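Local coordinates for protein putative Endoribonuclease L-PSP (Entamoeba histolytica, PDB 3M1X) that is of unknown function but belongs to the RutC (YjgF/YER057c/UK114) family and may have deaminase activity, at residues A[88-91]-A[92-96]. Numbering follows the deposited sequence.
Sequences AGSS and MDKVV
Lys94 lays its aliphatic chain back along the loop, across the hydroxyls of Ser90 and Ser91. Its CG lies 3.4 Å from Ser91 OG, and its CB is 3.5 Å from Ser90 OG. Extended beyond CG, the chain carries the ammonium as far as Gly89, where one water bridges the two residues, accepting from Lys94 NZ at 2.7 Å and donating to Gly89 O at 2.9 Å. NZ also hydrogen-bonds Leu148 O, at the C-terminal residue. Ser91 starts the 3-10 turn 92-94: Lys94 N donates to Ser91 O over 3.1 Å, approaching from above the carbonyl plane (66° out of it). Its chi1 of 70° turns Ser91 OG toward the 3-10 turn, where it takes a second, weak and strongly bent hydrogen bond from Lys94 N at 3.2 Å. Val95 N continues the turn by bonding to Met92 O. The hydroxyl of Ser90, a buried residue, is hydrogen-bonded to Thr147 O. The connection thus runs from the Schellman motif at Gly89, which ends helix 70-87, into strand 95-102; Met92 packs between that helix and helix 108-119, while the backbone of Val96 hydrogen-bonds Ala125 on the parallel strand 125-130 and Ile145 on the antiparallel strand 140-146.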
ATOM      1  N   ALA A  88     -20.083   2.925   4.338  1.00  5.69           N
ATOM      2  CA  ALA A  88     -19.414   2.435   5.507  1.00  6.63           C
ATOM      3  C   ALA A  88     -19.727   3.248   6.759  1.00  7.79           C
ATOM      4  O   ALA A  88     -19.269   2.885   7.840  1.00  9.84           O
ATOM      5  CB  ALA A  88     -17.892   2.456   5.295  1.00  7.86           C
ATOM      6  N   GLY A  89     -20.393   4.384   6.612  1.00  7.12           N
ATOM      7  CA  GLY A  89     -20.523   5.303   7.762  1.00  8.32           C
ATOM      8  C   GLY A  89     -19.396   6.278   7.903  1.00  7.78           C
ATOM      9  O   GLY A  89     -19.294   6.910   8.939  1.00 10.60           O
ATOM     10  N   SER A  90     -18.584   6.404   6.874  1.00  6.57           N
ATOM     11  CA  SER A  90     -17.463   7.336   6.817  1.00  6.50           C
ATOM     12  C   SER A  90     -17.727   8.469   5.833  1.00  7.28           C
ATOM     13  O   SER A  90     -18.907   8.718   5.480  1.00  7.92           O
ATOM     14  CB  SER A  90     -16.188   6.524   6.572  1.00  6.66           C
ATOM     15  OG  SER A  90     -15.039   7.341   6.674  1.00  7.37           O
ATOM     16  N   SER A  91     -16.710   9.137   5.350  1.00  6.95           N
ATOM     17  CA  SER A  91     -16.842  10.279   4.480  1.00  7.39           C
ATOM     18  C   SER A  91     -15.480  10.560   3.852  1.00  6.63           C
ATOM     19  O   SER A  91     -14.461  10.111   4.353  1.00  6.60           O
ATOM     20  CB  SER A  91     -17.311  11.467   5.229  1.00  8.60           C
ATOM     21  OG  SER A  91     -16.275  11.932   6.097  1.00  9.50           O
ATOM     22  N   MET A  92     -15.468  11.375   2.813  1.00  6.99           N
ATOM     23  CA  MET A  92     -14.235  11.835   2.250  1.00  6.92           C
ATOM     24  C   MET A  92     -13.374  12.586   3.272  1.00  6.97           C
ATOM     25  O   MET A  92     -12.160  12.439   3.321  1.00  6.70           O
ATOM     26  CB  MET A  92     -14.463  12.693   1.018  1.00  8.17           C
ATOM     27  CG  MET A  92     -15.104  11.881  -0.125  1.00  8.93           C
ATOM     28  SD  MET A  92     -13.931  10.762  -0.941  1.00  8.84           S
ATOM     29  CE  MET A  92     -13.100  11.954  -2.039  1.00  9.70           C
ATOM     30  N   ASP A  93     -14.005  13.386   4.126  1.00  7.12           N
ATOM     31  CA  ASP A  93     -13.267  14.136   5.145  1.00  7.91           C
ATOM     32  C   ASP A  93     -12.660  13.283   6.215  1.00  7.62           C
ATOM     33  O   ASP A  93     -11.766  13.746   6.928  1.00  8.94           O
ATOM     34  CB  ASP A  93     -14.190  15.152   5.867  1.00  9.51           C
ATOM     35  CG  ASP A  93     -14.439  16.379   5.100  1.00 12.95           C
ATOM     36  OD1 ASP A  93     -13.776  16.696   4.102  1.00 12.21           O
ATOM     37  OD2 ASP A  93     -15.372  17.117   5.488  1.00 19.72           O
ATOM     38  N   LYS A  94     -13.071  12.027   6.311  1.00  6.82           N
ATOM     39  CA  LYS A  94     -12.524  11.070   7.265  1.00  7.54           C
ATOM     40  C   LYS A  94     -11.445  10.183   6.688  1.00  5.76           C
ATOM     41  O   LYS A  94     -10.964   9.268   7.352  1.00  6.67           O
ATOM     42  CB  LYS A  94     -13.660  10.284   7.893  1.00  7.24           C
ATOM     43  CG  LYS A  94     -14.470  11.081   8.908  1.00  8.46           C
ATOM     44  CD  LYS A  94     -15.649  10.304   9.427  1.00 10.71           C
ATOM     45  CE  LYS A  94     -16.427  11.107  10.498  1.00 14.51           C
ATOM     46  NZ  LYS A  94     -17.553  10.330  11.050  1.00 15.89           N
ATOM     47  N   VAL A  95     -11.022  10.410   5.439  1.00  5.78           N
ATOM     48  CA  VAL A  95      -9.965   9.657   4.819  1.00  5.19           C
ATOM     49  C   VAL A  95      -8.636  10.049   5.448  1.00  4.92           C
ATOM     50  O   VAL A  95      -8.279  11.233   5.464  1.00  6.35           O
ATOM     51  CB  VAL A  95      -9.957   9.797   3.313  1.00  5.34           C
ATOM     52  CG1 VAL A  95      -8.731   9.139   2.693  1.00  6.67           C
ATOM     53  CG2 VAL A  95     -11.237   9.232   2.727  1.00  6.35           C
ATOM     54  N   VAL A  96      -7.871   9.071   5.906  1.00  4.83           N
ATOM     55  CA  VAL A  96      -6.544   9.380   6.520  0.50  4.65           C
ATOM     56  C   VAL A  96      -5.442   9.201   5.537  1.00  5.37           C
ATOM     57  O   VAL A  96      -4.432   9.948   5.650  1.00  6.54           O
ATOM     58  CB  VAL A  96      -6.224   8.565   7.820  0.50  4.40           C
ATOM     59  CG1 VAL A  96      -7.298   8.858   8.822  0.50  4.59           C
ATOM     60  CG2 VAL A  96      -6.016   7.040   7.597  0.50  4.82           C
TER
HETATM   61  O   HOH W   1     -19.161   9.839   8.880  1.00 19.61           O